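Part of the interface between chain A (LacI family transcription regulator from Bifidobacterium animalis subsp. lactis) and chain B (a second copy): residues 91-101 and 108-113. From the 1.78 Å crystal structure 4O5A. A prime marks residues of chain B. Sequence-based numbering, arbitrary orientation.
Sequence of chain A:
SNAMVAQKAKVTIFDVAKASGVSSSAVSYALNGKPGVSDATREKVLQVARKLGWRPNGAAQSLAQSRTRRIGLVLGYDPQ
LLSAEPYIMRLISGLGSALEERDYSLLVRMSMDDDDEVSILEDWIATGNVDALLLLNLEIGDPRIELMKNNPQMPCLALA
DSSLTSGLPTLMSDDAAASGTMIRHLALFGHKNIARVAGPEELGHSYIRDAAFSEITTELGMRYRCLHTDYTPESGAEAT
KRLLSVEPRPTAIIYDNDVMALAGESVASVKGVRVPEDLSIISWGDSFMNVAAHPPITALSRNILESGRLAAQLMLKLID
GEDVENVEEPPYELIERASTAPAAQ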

# COMPACT_ATOMS: atom_id res chain seq x y z
N LEU A 91 4.46 8.21 1.84
CA LEU A 91 4.58 9.46 2.57
C LEU A 91 5.35 9.25 3.87
O LEU A 91 6.23 10.05 4.23
CB LEU A 91 3.20 10.05 2.88
CG LEU A 91 3.24 11.51 3.31
CD1 LEU A 91 3.58 12.39 2.10
CD2 LEU A 91 1.93 11.94 3.96
N ILE A 92 5.01 8.18 4.58
CA ILE A 92 5.66 7.90 5.85
C ILE A 92 7.15 7.59 5.67
O ILE A 92 7.97 8.00 6.51
CB ILE A 92 4.91 6.78 6.62
CG1 ILE A 92 3.59 7.34 7.15
CG2 ILE A 92 5.74 6.27 7.79
CD1 ILE A 92 2.72 6.30 7.83
N SER A 93 7.50 6.88 4.61
CA SER A 93 8.92 6.66 4.27
C SER A 93 9.67 7.98 4.02
O SER A 93 10.79 8.15 4.50
CB SER A 93 9.06 5.76 3.04
OG SER A 93 8.75 4.42 3.37
N GLY A 94 9.07 8.88 3.26
CA GLY A 94 9.67 10.18 3.01
C GLY A 94 9.79 10.99 4.29
O GLY A 94 10.84 11.60 4.55
N LEU A 95 8.72 11.04 5.08
CA LEU A 95 8.77 11.75 6.35
C LEU A 95 9.92 11.22 7.20
O LEU A 95 10.75 11.99 7.69
CB LEU A 95 7.46 11.56 7.14
CG LEU A 95 6.22 12.37 6.75
CD1 LEU A 95 4.97 11.69 7.30
CD2 LEU A 95 6.31 13.80 7.27
N GLY A 96 9.98 9.90 7.35
CA GLY A 96 11.03 9.27 8.14
C GLY A 96 12.43 9.58 7.66
O GLY A 96 13.34 9.69 8.48
N SER A 97 12.62 9.73 6.35
CA SER A 97 13.96 9.98 5.81
C SER A 97 14.48 11.31 6.32
O SER A 97 15.69 11.49 6.47
CB SER A 97 13.99 9.91 4.28
OG SER A 97 13.51 11.09 3.66
N ALA A 98 13.57 12.23 6.61
CA ALA A 98 13.99 13.53 7.14
C ALA A 98 13.98 13.58 8.67
O ALA A 98 14.88 14.18 9.27
CB ALA A 98 13.15 14.66 6.55
N LEU A 99 12.98 12.97 9.29
CA LEU A 99 12.89 12.96 10.75
C LEU A 99 14.08 12.23 11.37
O LEU A 99 14.56 12.63 12.43
CB LEU A 99 11.57 12.35 11.23
CG LEU A 99 10.32 13.09 10.77
CD1 LEU A 99 9.09 12.30 11.17
CD2 LEU A 99 10.28 14.52 11.34
N GLU A 100 14.58 11.19 10.69
CA GLU A 100 15.72 10.43 11.22
C GLU A 100 16.98 11.26 11.31
O GLU A 100 17.82 11.02 12.18
CB GLU A 100 16.00 9.18 10.38
CG GLU A 100 14.99 8.06 10.60
CD GLU A 100 15.06 7.47 11.99
OE1 GLU A 100 16.18 7.36 12.54
OE2 GLU A 100 13.99 7.11 12.54
N GLU A 101 17.12 12.23 10.41
CA GLU A 101 18.27 13.13 10.42
C GLU A 101 18.37 13.92 11.72
O GLU A 101 19.46 14.37 12.09
CB GLU A 101 18.22 14.09 9.22
CG GLU A 101 18.35 13.41 7.87
CD GLU A 101 18.34 14.39 6.71
OE1 GLU A 101 19.09 15.38 6.73
OE2 GLU A 101 17.58 14.15 5.75
N VAL B 108 6.72 5.44 15.50
CA VAL B 108 7.32 4.89 14.29
C VAL B 108 8.63 5.58 13.96
O VAL B 108 8.70 6.81 13.85
CB VAL B 108 6.38 5.04 13.09
CG1 VAL B 108 7.06 4.54 11.80
CG2 VAL B 108 5.09 4.27 13.34
N ARG B 109 9.68 4.78 13.81
CA ARG B 109 10.93 5.28 13.28
C ARG B 109 11.34 4.48 12.05
O ARG B 109 10.72 3.47 11.73
CB ARG B 109 12.03 5.32 14.35
CG ARG B 109 11.86 6.51 15.28
CD ARG B 109 13.08 6.80 16.14
NE ARG B 109 14.26 7.13 15.37
CZ ARG B 109 15.36 7.65 15.90
NH1 ARG B 109 15.41 7.91 17.20
NH2 ARG B 109 16.42 7.93 15.14
N MSE B 110 12.35 4.96 11.35
CA MSE B 110 12.66 4.44 10.02
C MSE B 110 14.13 4.08 9.99
O MSE B 110 14.99 4.94 10.23
CB MSE B 110 12.33 5.51 8.97
CG MSE B 110 12.36 5.08 7.48
SE MSE B 110 10.80 4.05 6.90
CE MSE B 110 9.42 4.92 7.93
N SER B 111 14.45 2.82 9.71
CA SER B 111 15.86 2.45 9.54
C SER B 111 16.29 2.62 8.08
O SER B 111 15.64 2.13 7.15
CB SER B 111 16.14 1.04 10.05
OG SER B 111 15.63 0.06 9.17
N MSE B 112 17.37 3.36 7.87
CA MSE B 112 17.84 3.69 6.53
C MSE B 112 18.94 2.74 6.10
O MSE B 112 19.31 2.69 4.92
CB MSE B 112 18.36 5.14 6.48
CG MSE B 112 17.45 6.16 7.15
SE MSE B 112 15.72 6.41 6.27
CE MSE B 112 16.38 7.06 4.56
N ASP B 113 19.45 1.98 7.06
CA ASP B 113 20.55 1.05 6.83
C ASP B 113 20.25 -0.30 7.48
O ASP B 113 19.13 -0.54 7.91
CB ASP B 113 21.86 1.62 7.37

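The chain B strand that includes residues 108 to 111 lies across the chain A helix that includes residues 91 to 99. Their axes approach to 7.7 Å and their N-to-C directions differ by 78°, so the two elements cross steeply. The two stretches together bury 407 Å², about half of it from Glu100 and Met110′, the two largest contributors.

Val108′ opens the walk along chain B with little involvement. Its CA-to-CB bond points toward the helix, but its nearest side-chain approach is CG1 of Val108′ to CG2 of Ile92, 4.6 Å, and the area it loses to chain A is small.

Arg109′ starts differently: its CA-to-CB bond runs sideways, yet the end of the side chain comes nearer, with a bend at chi3 (p), and brings the guanidinium to the carboxylate of Glu100. Two nitrogens of the group meet the two carboxylate oxygens, NH2 of Arg109′ donating to OE1 of Glu100 at 2.7 Å and NE of Arg109′ donating to OE2 of Glu100 at 2.8 Å. The N-H...acceptor angles are 174° and 164°, and OE1 lies at the guanidinium edge, near its plane. This is the paired arrangement expected of a bidentate salt bridge, in which charge attraction and directional hydrogen bonding reinforce each other. NH2 of Arg109′ is also hydrogen-bonded to a residue just beyond one of the stretches.

At Met110′, a selenomethionine, the same carboxylate also engages the strand backbone. The amide N of Met110′ donates to OE2 of Glu100 at 3.0 Å with a nearly linear angle of 178°, so OE2 accepts from both the side chain of Arg109′ and the main chain of the next residue. Glu100 reaches these donors with chi1 and chi2 both m, and its CG packs 4.0 Å from CB of Met110′.

The CA-to-CB bond of Met110′ points toward the helix, and the rest of the side chain runs back along it to Ser93 and Ile92. Its CB sits 4.1 Å from CA of Gly96, and the two residues also have the closest CA atoms across the contact, 5.4 Å apart. The absence of a side chain at Gly96 is what permits this approach, since an ideally placed CB there would lie 2.8 Å from CB of Met110′, a clash. Farther out, SE of Met110′ lies 4.1 Å from OG of Ser93, while the terminal CE of Met110′ reaches 3.7 Å from the backbone O of Ile92 and makes an apolar contact with CG2 of Ile92 at 3.9 Å.

The CA-to-CB bond of Ser111′ points away, and the residue makes no contact with the chain A stretch. Met112′, also selenomethionine, faces chain A again from just beyond the strand. Its CE packs 3.7 Å from CB of Ser97, whose OG is turned to the helix backbone and donates to O of Gly94 at 2.9 Å. Asp113′, poorly ordered and modelled only to CB, lies beyond the contact.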